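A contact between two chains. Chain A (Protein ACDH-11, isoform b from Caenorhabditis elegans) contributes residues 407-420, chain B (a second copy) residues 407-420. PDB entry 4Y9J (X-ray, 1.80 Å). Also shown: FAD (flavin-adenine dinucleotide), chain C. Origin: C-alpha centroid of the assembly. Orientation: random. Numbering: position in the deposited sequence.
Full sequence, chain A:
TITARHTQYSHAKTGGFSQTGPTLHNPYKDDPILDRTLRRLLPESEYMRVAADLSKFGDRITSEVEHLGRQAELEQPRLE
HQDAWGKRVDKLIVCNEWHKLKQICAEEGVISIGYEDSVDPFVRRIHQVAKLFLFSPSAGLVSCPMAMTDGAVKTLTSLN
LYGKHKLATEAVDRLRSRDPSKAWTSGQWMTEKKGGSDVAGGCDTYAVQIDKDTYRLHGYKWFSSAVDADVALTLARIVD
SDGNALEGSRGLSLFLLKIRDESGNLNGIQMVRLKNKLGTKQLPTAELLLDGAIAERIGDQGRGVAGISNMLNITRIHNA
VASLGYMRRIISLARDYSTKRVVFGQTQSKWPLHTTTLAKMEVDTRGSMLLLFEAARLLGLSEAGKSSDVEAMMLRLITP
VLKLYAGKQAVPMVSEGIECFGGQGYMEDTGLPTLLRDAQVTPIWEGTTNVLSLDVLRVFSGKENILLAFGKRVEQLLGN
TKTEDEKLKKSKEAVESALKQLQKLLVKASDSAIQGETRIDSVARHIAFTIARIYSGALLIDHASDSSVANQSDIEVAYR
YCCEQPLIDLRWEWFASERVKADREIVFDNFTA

Chain A 407-420: GKQAVPMVSEGIEC
Chain B (407-420) GKQAVPMVSEGIEC

Two copies of one helix, already under way at 407 and helical through 418, pack with their N-to-C directions at 145°, roughly antiparallel, and their axes 9.3 Å apart at closest approach. Phi/psi are mostly near -65/-40, with A:Lys408 at -79/-28 and B:Lys408 at -86/-27; i to i+4 hydrogen bonds run from A:Met413 N to A:Gln409 O onward, likewise in B. Each helix kinks at Pro412, whose nitrogen has no hydrogen to give the preceding turn. CA atoms of A:Pro412 and B:Pro412 lie 5.5 Å apart, A:Lys408 and B:Glu416 8.8 Å, A:Glu416 and B:Lys408 8.7 Å.

The middle is apolar. Proline rings (C-gamma exo, CA-to-CB sideways) meet, A:Pro412 CG 4.0 Å from B:Pro412 CB. Short, branched Val411 (t) points toward the partner, A:Val411 CG1 4.1 Å from B:Val411 CG1.

Salt bridges flank this center, carboxylates balancing ammonium charge. Lys408 (t, p, p, t) starts sideways but reaches across: A:Lys408 NZ donates to B:Glu416 OE1 (2.9 Å) and B:Glu419 OE1 (2.8 Å); B:Lys408 NZ to A:Glu416 OE1 (3.0 Å) and A:Glu419 OE1 (2.8 Å). Glu416 curls (t, p); Glu419 extends (t, t).

Small Ser415 (t) offers a hydroxyl to water: one water accepts from A:Lys408 NZ (2.8 Å) and hydrogen-bonds B:Ser415 OG (2.7 Å); another joins B:Lys408 NZ and A:Ser415 OG (both 2.8 Å).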

ATOM      1  N   GLY A 407     -21.269 -22.206  15.168  1.00 27.01           N
ATOM      2  CA  GLY A 407     -20.705 -20.852  15.141  1.00 28.40           C
ATOM      3  C   GLY A 407     -19.838 -20.624  16.365  1.00 28.96           C
ATOM      4  O   GLY A 407     -18.818 -19.920  16.264  1.00 27.63           O
ATOM      5  N   LYS A 408     -20.308 -21.105  17.527  1.00 26.11           N
ATOM      6  CA  LYS A 408     -19.594 -20.901  18.798  1.00 26.83           C
ATOM      7  C   LYS A 408     -18.404 -21.879  18.977  1.00 28.59           C
ATOM      8  O   LYS A 408     -17.469 -21.555  19.666  1.00 29.90           O
ATOM      9  CB  LYS A 408     -20.536 -20.883  19.957  1.00 28.54           C
ATOM     10  CG  LYS A 408     -19.912 -20.525  21.308  1.00 31.13           C
ATOM     11  CD  LYS A 408     -19.015 -19.272  21.233  1.00 31.10           C
ATOM     12  CE  LYS A 408     -19.774 -18.073  20.707  1.00 32.42           C
ATOM     13  NZ  LYS A 408     -18.982 -16.793  20.832  1.00 33.10           N
ATOM     14  N   GLN A 409     -18.447 -23.074  18.390  1.00 27.11           N
ATOM     15  CA  GLN A 409     -17.310 -23.964  18.312  1.00 27.20           C
ATOM     16  C   GLN A 409     -16.151 -23.415  17.486  1.00 28.21           C
ATOM     17  O   GLN A 409     -15.023 -23.714  17.776  1.00 27.35           O
ATOM     18  CB  GLN A 409     -17.673 -25.291  17.710  1.00 29.20           C
ATOM     19  CG  GLN A 409     -18.620 -26.128  18.544  1.00 30.66           C
ATOM     20  CD  GLN A 409     -18.948 -27.403  17.795  1.00 32.12           C
ATOM     21  OE1 GLN A 409     -19.511 -27.366  16.679  1.00 31.46           O
ATOM     22  NE2 GLN A 409     -18.533 -28.513  18.345  1.00 34.50           N
ATOM     23  N   ALA A 410     -16.447 -22.665  16.431  1.00 25.81           N
ATOM     24  CA  ALA A 410     -15.511 -22.449  15.367  1.00 28.13           C
ATOM     25  C   ALA A 410     -14.241 -21.702  15.785  1.00 26.47           C
ATOM     26  O   ALA A 410     -13.158 -22.161  15.495  1.00 25.35           O
ATOM     27  CB  ALA A 410     -16.183 -21.683  14.211  1.00 28.18           C
ATOM     28  N   VAL A 411     -14.367 -20.544  16.441  1.00 26.29           N
ATOM     29  CA  VAL A 411     -13.136 -19.793  16.769  1.00 27.68           C
ATOM     30  C   VAL A 411     -12.247 -20.509  17.763  1.00 26.16           C
ATOM     31  O   VAL A 411     -11.065 -20.662  17.474  1.00 25.20           O
ATOM     32  CB  VAL A 411     -13.446 -18.335  17.191  1.00 27.80           C
ATOM     33  CG1 VAL A 411     -12.158 -17.682  17.704  1.00 27.33           C
ATOM     34  CG2 VAL A 411     -14.002 -17.604  15.961  1.00 27.89           C
ATOM     35  N   PRO A 412     -12.814 -21.043  18.877  1.00 27.16           N
ATOM     36  CA  PRO A 412     -11.882 -21.753  19.775  1.00 28.04           C
ATOM     37  C   PRO A 412     -11.212 -22.964  19.087  1.00 27.54           C
ATOM     38  O   PRO A 412     -10.026 -23.207  19.349  1.00 26.47           O
ATOM     39  CB  PRO A 412     -12.768 -22.193  20.968  1.00 29.87           C
ATOM     40  CG  PRO A 412     -13.859 -21.128  20.977  1.00 29.05           C
ATOM     41  CD  PRO A 412     -14.112 -20.775  19.526  1.00 27.23           C
ATOM     42  N   MET A 413     -11.925 -23.681  18.236  1.00 27.68           N
ATOM     43  CA  MET A 413     -11.320 -24.825  17.556  1.00 28.46           C
ATOM     44  C   MET A 413     -10.254 -24.412  16.557  1.00 26.66           C
ATOM     45  O   MET A 413      -9.200 -25.022  16.531  1.00 26.66           O
ATOM     46  CB  MET A 413     -12.342 -25.751  16.870  1.00 30.74           C
ATOM     47  CG  MET A 413     -11.781 -27.224  16.745  1.00 37.54           C
ATOM     48  SD  MET A 413     -12.934 -28.128  15.800  1.00 39.05           S
ATOM     49  CE  MET A 413     -13.988 -28.434  17.266  1.00 37.04           C
ATOM     50  N   VAL A 414     -10.550 -23.418  15.715  1.00 24.65           N
ATOM     51  CA  VAL A 414      -9.568 -22.949  14.748  1.00 25.56           C
ATOM     52  C   VAL A 414      -8.339 -22.385  15.476  1.00 25.64           C
ATOM     53  O   VAL A 414      -7.214 -22.565  15.012  1.00 23.96           O
ATOM     54  CB  VAL A 414     -10.153 -21.956  13.672  1.00 25.20           C
ATOM     55  CG1 VAL A 414      -9.069 -21.517  12.709  1.00 25.49           C
ATOM     56  CG2 VAL A 414     -11.217 -22.703  12.879  1.00 26.27           C
ATOM     57  N   SER A 415      -8.574 -21.656  16.580  1.00 24.66           N
ATOM     58  CA  SER A 415      -7.513 -21.115  17.394  1.00 25.48           C
ATOM     59  C   SER A 415      -6.562 -22.254  17.892  1.00 27.22           C
ATOM     60  O   SER A 415      -5.336 -22.167  17.832  1.00 25.89           O
ATOM     61  CB  SER A 415      -8.086 -20.330  18.566  1.00 26.80           C
ATOM     62  OG  SER A 415      -7.054 -19.849  19.371  1.00 24.59           O
ATOM     63  N   GLU A 416      -7.167 -23.315  18.398  1.00 25.00           N
ATOM     64  CA  GLU A 416      -6.392 -24.519  18.813  1.00 27.74           C
ATOM     65  C   GLU A 416      -5.616 -25.101  17.640  1.00 26.54           C
ATOM     66  O   GLU A 416      -4.480 -25.520  17.770  1.00 28.06           O
ATOM     67  CB  GLU A 416      -7.314 -25.530  19.467  1.00 27.53           C
ATOM     68  CG  GLU A 416      -6.571 -26.631  20.218  1.00 28.65           C
ATOM     69  CD  GLU A 416      -5.855 -26.075  21.454  1.00 30.26           C
ATOM     70  OE1 GLU A 416      -6.589 -25.542  22.326  1.00 30.39           O
ATOM     71  OE2 GLU A 416      -4.595 -26.142  21.530  1.00 31.72           O
ATOM     72  N   GLY A 417      -6.269 -25.167  16.507  1.00 25.41           N
ATOM     73  CA  GLY A 417      -5.707 -25.706  15.310  1.00 27.26           C
ATOM     74  C   GLY A 417      -4.508 -24.915  14.868  1.00 26.77           C
ATOM     75  O   GLY A 417      -3.480 -25.520  14.484  1.00 27.01           O
ATOM     76  N   ILE A 418      -4.590 -23.589  14.841  1.00 26.56           N
ATOM     77  CA  ILE A 418      -3.418 -22.838  14.398  1.00 26.42           C
ATOM     78  C   ILE A 418      -2.212 -23.001  15.318  1.00 25.12           C
ATOM     79  O   ILE A 418      -1.082 -22.989  14.898  1.00 26.60           O
ATOM     80  CB  ILE A 418      -3.650 -21.342  14.050  1.00 29.66           C
ATOM     81  CG1 ILE A 418      -4.027 -20.556  15.190  1.00 32.18           C
ATOM     82  CG2 ILE A 418      -4.672 -21.093  12.914  1.00 29.19           C
ATOM     83  CD1 ILE A 418      -3.834 -19.091  14.919  1.00 37.21           C
ATOM     84  N   GLU A 419      -2.464 -23.179  16.593  1.00 26.68           N
ATOM     85  CA  GLU A 419      -1.390 -23.411  17.582  1.00 27.02           C
ATOM     86  C   GLU A 419      -0.656 -24.731  17.363  1.00 27.86           C
ATOM     87  O   GLU A 419       0.481 -24.864  17.760  1.00 27.00           O
ATOM     88  CB  GLU A 419      -1.998 -23.287  18.998  1.00 29.54           C
ATOM     89  CG  GLU A 419      -1.038 -23.573  20.129  1.00 28.41           C
ATOM     90  CD  GLU A 419      -1.705 -23.420  21.493  1.00 33.18           C
ATOM     91  OE1 GLU A 419      -2.709 -22.693  21.557  1.00 30.89           O
ATOM     92  OE2 GLU A 419      -1.238 -24.010  22.508  1.00 31.41           O
ATOM     93  N   CYS A 420      -1.298 -25.699  16.720  1.00 26.63           N
ATOM     94  CA  CYS A 420      -0.613 -26.939  16.310  1.00 29.35           C
ATOM     95  C   CYS A 420       0.618 -26.684  15.366  1.00 29.86           C
ATOM     96  O   CYS A 420       1.519 -27.522  15.237  1.00 31.07           O
ATOM     97  CB  CYS A 420      -1.585 -27.840  15.558  1.00 29.48           C
ATOM     98  SG  CYS A 420      -2.831 -28.572  16.577  1.00 32.79           S
TER
ATOM     99  N   GLY B 407      -3.365 -18.067  28.909  1.00 30.34           N
ATOM    100  CA  GLY B 407      -3.098 -18.154  27.505  1.00 31.34           C
ATOM    101  C   GLY B 407      -4.208 -18.773  26.716  1.00 30.12           C
ATOM    102  O   GLY B 407      -4.571 -18.327  25.632  1.00 26.22           O
ATOM    103  N   LYS B 408      -4.740 -19.844  27.277  1.00 28.48           N
ATOM    104  CA  LYS B 408      -5.735 -20.626  26.606  1.00 28.34           C
ATOM    105  C   LYS B 408      -7.126 -20.042  26.872  1.00 29.99           C
ATOM    106  O   LYS B 408      -8.023 -20.215  26.064  1.00 29.72           O
ATOM    107  CB  LYS B 408      -5.603 -22.073  27.025  1.00 31.17           C
ATOM    108  CG  LYS B 408      -6.522 -23.059  26.364  1.00 31.65           C
ATOM    109  CD  LYS B 408      -6.586 -22.931  24.850  1.00 29.67           C
ATOM    110  CE  LYS B 408      -5.217 -23.135  24.205  1.00 32.66           C
ATOM    111  NZ  LYS B 408      -5.184 -22.981  22.770  1.00 31.46           N
ATOM    112  N   GLN B 409      -7.328 -19.361  27.986  1.00 28.89           N
ATOM    113  CA  GLN B 409      -8.550 -18.579  28.193  1.00 29.12           C
ATOM    114  C   GLN B 409      -8.750 -17.405  27.195  1.00 30.33           C
ATOM    115  O   GLN B 409      -9.872 -17.079  26.885  1.00 30.11           O
ATOM    116  CB  GLN B 409      -8.604 -17.980  29.577  1.00 31.15           C
ATOM    117  CG  GLN B 409      -8.820 -18.940  30.706  1.00 32.49           C
ATOM    118  CD  GLN B 409      -8.794 -18.186  32.002  1.00 36.21           C
ATOM    119  OE1 GLN B 409      -7.792 -17.548  32.320  1.00 35.79           O
ATOM    120  NE2 GLN B 409      -9.878 -18.236  32.741  1.00 37.40           N
ATOM    121  N   ALA B 410      -7.670 -16.810  26.724  1.00 27.24           N
ATOM    122  CA  ALA B 410      -7.691 -15.456  26.155  1.00 27.58           C
ATOM    123  C   ALA B 410      -8.456 -15.379  24.809  1.00 26.77           C
ATOM    124  O   ALA B 410      -9.320 -14.541  24.677  1.00 28.29           O
ATOM    125  CB  ALA B 410      -6.282 -14.920  25.953  1.00 27.32           C
ATOM    126  N   VAL B 411      -8.161 -16.251  23.854  1.00 27.12           N
ATOM    127  CA  VAL B 411      -8.821 -16.118  22.562  1.00 26.93           C
ATOM    128  C   VAL B 411     -10.322 -16.400  22.640  1.00 28.82           C
ATOM    129  O   VAL B 411     -11.090 -15.603  22.178  1.00 27.92           O
ATOM    130  CB  VAL B 411      -8.151 -16.908  21.436  1.00 27.46           C
ATOM    131  CG1 VAL B 411      -8.981 -16.859  20.148  1.00 27.68           C
ATOM    132  CG2 VAL B 411      -6.739 -16.338  21.148  1.00 28.85           C
ATOM    133  N   PRO B 412     -10.749 -17.503  23.273  1.00 26.35           N
ATOM    134  CA  PRO B 412     -12.205 -17.621  23.343  1.00 30.02           C
ATOM    135  C   PRO B 412     -12.907 -16.509  24.111  1.00 29.55           C
ATOM    136  O   PRO B 412     -14.040 -16.177  23.741  1.00 29.68           O
ATOM    137  CB  PRO B 412     -12.434 -18.943  24.070  1.00 29.13           C
ATOM    138  CG  PRO B 412     -11.162 -19.721  23.807  1.00 29.82           C
ATOM    139  CD  PRO B 412     -10.055 -18.706  23.768  1.00 29.08           C
ATOM    140  N   MET B 413     -12.291 -16.000  25.177  1.00 27.68           N
ATOM    141  CA  MET B 413     -12.919 -14.918  25.904  1.00 29.39           C
ATOM    142  C   MET B 413     -12.944 -13.603  25.062  1.00 28.65           C
ATOM    143  O   MET B 413     -13.956 -12.910  25.034  1.00 28.72           O
ATOM    144  CB  MET B 413     -12.219 -14.639  27.224  1.00 33.09           C
ATOM    145  CG  MET B 413     -13.149 -13.821  28.130  1.00 39.66           C
ATOM    146  SD  MET B 413     -12.452 -13.490  29.710  1.00 42.28           S
ATOM    147  CE  MET B 413     -12.608 -15.181  30.348  1.00 38.91           C
ATOM    148  N   VAL B 414     -11.877 -13.261  24.383  1.00 26.48           N
ATOM    149  CA  VAL B 414     -11.881 -12.028  23.604  1.00 26.72           C
ATOM    150  C   VAL B 414     -12.823 -12.210  22.390  1.00 28.50           C
ATOM    151  O   VAL B 414     -13.538 -11.284  22.069  1.00 26.75           O
ATOM    152  CB  VAL B 414     -10.487 -11.615  23.143  1.00 27.17           C
ATOM    153  CG1 VAL B 414     -10.540 -10.383  22.246  1.00 26.88           C
ATOM    154  CG2 VAL B 414      -9.655 -11.309  24.360  1.00 28.10           C
ATOM    155  N   SER B 415     -12.893 -13.436  21.838  1.00 27.64           N
ATOM    156  CA  SER B 415     -13.849 -13.713  20.757  1.00 29.15           C
ATOM    157  C   SER B 415     -15.302 -13.428  21.222  1.00 29.25           C
ATOM    158  O   SER B 415     -16.101 -12.886  20.459  1.00 28.58           O
ATOM    159  CB  SER B 415     -13.668 -15.135  20.225  1.00 27.62           C
ATOM    160  OG  SER B 415     -14.603 -15.447  19.222  1.00 25.24           O
ATOM    161  N   GLU B 416     -15.663 -13.922  22.398  1.00 27.09           N
ATOM    162  CA  GLU B 416     -16.971 -13.671  23.008  1.00 30.70           C
ATOM    163  C   GLU B 416     -17.203 -12.191  23.200  1.00 30.16           C
ATOM    164  O   GLU B 416     -18.278 -11.656  22.934  1.00 30.32           O
ATOM    165  CB  GLU B 416     -17.138 -14.429  24.363  1.00 30.98           C
ATOM    166  CG  GLU B 416     -18.579 -14.534  24.838  1.00 32.06           C
ATOM    167  CD  GLU B 416     -19.427 -15.348  23.897  1.00 33.97           C
ATOM    168  OE1 GLU B 416     -19.082 -16.558  23.700  1.00 32.06           O
ATOM    169  OE2 GLU B 416     -20.438 -14.802  23.357  1.00 32.71           O
ATOM    170  N   GLY B 417     -16.168 -11.503  23.622  1.00 30.27           N
ATOM    171  CA  GLY B 417     -16.255 -10.061  23.838  1.00 30.21           C
ATOM    172  C   GLY B 417     -16.499  -9.253  22.601  1.00 28.78           C
ATOM    173  O   GLY B 417     -17.364  -8.330  22.611  1.00 32.13           O
ATOM    174  N   ILE B 418     -15.819  -9.581  21.530  1.00 28.14           N
ATOM    175  CA  ILE B 418     -16.040  -8.842  20.299  1.00 28.70           C
ATOM    176  C   ILE B 418     -17.443  -9.057  19.770  1.00 29.14           C
ATOM    177  O   ILE B 418     -18.053  -8.127  19.302  1.00 27.91           O
ATOM    178  CB  ILE B 418     -14.984  -8.991  19.192  1.00 34.03           C
ATOM    179  CG1 ILE B 418     -14.926 -10.331  18.658  1.00 33.68           C
ATOM    180  CG2 ILE B 418     -13.520  -8.469  19.578  1.00 33.36           C
ATOM    181  CD1 ILE B 418     -14.300 -10.298  17.285  1.00 37.86           C
ATOM    182  N   GLU B 419     -18.027 -10.230  20.006  1.00 29.81           N
ATOM    183  CA  GLU B 419     -19.390 -10.516  19.585  1.00 29.03           C
ATOM    184  C   GLU B 419     -20.421  -9.677  20.346  1.00 30.68           C
ATOM    185  O   GLU B 419     -21.473  -9.428  19.803  1.00 30.25           O
ATOM    186  CB  GLU B 419     -19.651 -12.027  19.762  1.00 31.46           C
ATOM    187  CG  GLU B 419     -21.035 -12.543  19.368  1.00 32.51           C
ATOM    188  CD  GLU B 419     -21.111 -14.075  19.469  1.00 34.79           C
ATOM    189  OE1 GLU B 419     -20.032 -14.708  19.304  1.00 32.13           O
ATOM    190  OE2 GLU B 419     -22.208 -14.620  19.768  1.00 31.04           O
ATOM    191  N   CYS B 420     -20.119  -9.206  21.563  1.00 32.10           N
ATOM    192  CA  CYS B 420     -20.993  -8.296  22.244  1.00 33.99           C
ATOM    193  C   CYS B 420     -21.251  -7.014  21.423  1.00 33.41           C
ATOM    194  O   CYS B 420     -22.230  -6.315  21.676  1.00 33.68           O
ATOM    195  CB  CYS B 420     -20.451  -7.850  23.591  1.00 37.62           C
ATOM    196  SG  CYS B 420     -20.229  -9.211  24.782  1.00 37.82           S
TER
HETATM  197  PA  FAD C 701     -26.153  -5.531  17.543  1.00 55.77           P
HETATM  198  O1A FAD C 701     -27.604  -6.122  17.553  1.00 56.94           O
HETATM  199  O2A FAD C 701     -26.023  -4.023  17.810  1.00 56.94           O
HETATM  200  O5B FAD C 701     -25.206  -6.157  18.725  1.00 48.93           O
HETATM  201  C5B FAD C 701     -25.135  -7.554  18.881  1.00 48.85           C
HETATM  202  C4B FAD C 701     -24.995  -7.783  20.358  1.00 49.23           C
HETATM  203  O4B FAD C 701     -26.284  -7.389  20.884  1.00 49.32           O
HETATM  204  C3B FAD C 701     -24.761  -9.268  20.612  1.00 49.72           C
HETATM  205  O3B FAD C 701     -24.122  -9.538  21.886  1.00 50.64           O
HETATM  206  C2B FAD C 701     -26.198  -9.797  20.600  1.00 48.16           C
HETATM  207  O2B FAD C 701     -26.355 -10.967  21.378  1.00 47.48           O
HETATM  208  C1B FAD C 701     -26.850  -8.648  21.367  1.00 51.03           C
HETATM  209  N9A FAD C 701     -28.316  -8.706  21.252  1.00 53.46           N
HETATM  210  C8A FAD C 701     -29.054  -8.212  20.202  1.00 56.20           C
HETATM  211  N7A FAD C 701     -30.403  -8.430  20.486  1.00 64.13           N
HETATM  212  C5A FAD C 701     -30.485  -9.054  21.737  1.00 58.60           C
HETATM  213  C6A FAD C 701     -31.552  -9.548  22.626  1.00 57.57           C
HETATM  214  N6A FAD C 701     -32.806  -9.388  22.171  1.00 59.97           N
HETATM  215  N1A FAD C 701     -31.227 -10.101  23.817  1.00 56.11           N
HETATM  216  C2A FAD C 701     -29.967 -10.259  24.259  1.00 52.92           C
HETATM  217  N3A FAD C 701     -28.935  -9.833  23.490  1.00 53.32           N
HETATM  218  C4A FAD C 701     -29.116  -9.251  22.254  1.00 56.19           C
HETATM  219  N1  FAD C 701     -26.208  -7.544   7.072  1.00 35.26           N
HETATM  220  C2  FAD C 701     -26.977  -7.491   5.971  1.00 36.35           C
HETATM  221  O2  FAD C 701     -28.172  -7.267   6.119  1.00 37.92           O
HETATM  222  N3  FAD C 701     -26.499  -7.752   4.757  1.00 34.83           N
HETATM  223  C4  FAD C 701     -25.222  -7.986   4.518  1.00 33.45           C
HETATM  224  O4  FAD C 701     -24.753  -8.163   3.380  1.00 31.90           O
HETATM  225  C4X FAD C 701     -24.284  -8.039   5.672  1.00 33.04           C
HETATM  226  N5  FAD C 701     -22.935  -8.217   5.544  1.00 31.92           N
HETATM  227  C5X FAD C 701     -22.117  -8.321   6.641  1.00 32.20           C
HETATM  228  C6  FAD C 701     -20.738  -8.539   6.534  1.00 32.19           C
HETATM  229  C7  FAD C 701     -19.946  -8.618   7.702  1.00 33.24           C
HETATM  230  C7M FAD C 701     -18.495  -8.900   7.585  1.00 32.60           C
HETATM  231  C8  FAD C 701     -20.564  -8.439   9.018  1.00 33.45           C
HETATM  232  C8M FAD C 701     -19.722  -8.517  10.295  1.00 33.87           C
HETATM  233  C9  FAD C 701     -21.922  -8.210   9.141  1.00 33.58           C
HETATM  234  C9A FAD C 701     -22.724  -8.130   8.002  1.00 33.65           C
HETATM  235  N10 FAD C 701     -24.057  -7.854   8.095  1.00 35.62           N
HETATM  236  C10 FAD C 701     -24.890  -7.797   6.978  1.00 34.50           C
HETATM  237  C1' FAD C 701     -24.609  -7.561   9.414  1.00 43.83           C
HETATM  238  C2' FAD C 701     -24.924  -8.656  10.397  1.00 46.39           C
HETATM  239  O2' FAD C 701     -26.071  -9.432   9.965  1.00 49.97           O
HETATM  240  C3' FAD C 701     -25.055  -7.897  11.721  1.00 50.48           C
HETATM  241  O3' FAD C 701     -23.769  -7.513  12.223  1.00 45.95           O
HETATM  242  C4' FAD C 701     -25.622  -8.865  12.717  1.00 53.28           C
HETATM  243  O4' FAD C 701     -26.985  -9.122  12.301  1.00 58.76           O
HETATM  244  C5' FAD C 701     -25.476  -8.263  14.125  1.00 57.31           C
HETATM  245  O5' FAD C 701     -26.257  -7.060  14.173  1.00 55.93           O
HETATM  246  P   FAD C 701     -25.539  -5.659  14.659  1.00 56.66           P
HETATM  247  O1P FAD C 701     -24.230  -5.508  13.917  1.00 49.16           O
HETATM  248  O2P FAD C 701     -26.601  -4.564  14.492  1.00 56.72           O
HETATM  249  O3P FAD C 701     -25.272  -6.006  16.220  1.00 53.43           O
HETATM  250  O   HOH W   1     -16.479 -17.367  19.716  1.00 29.44           O
HETATM  251  O   HOH W   2      -6.747 -20.748  21.997  1.00 28.43           O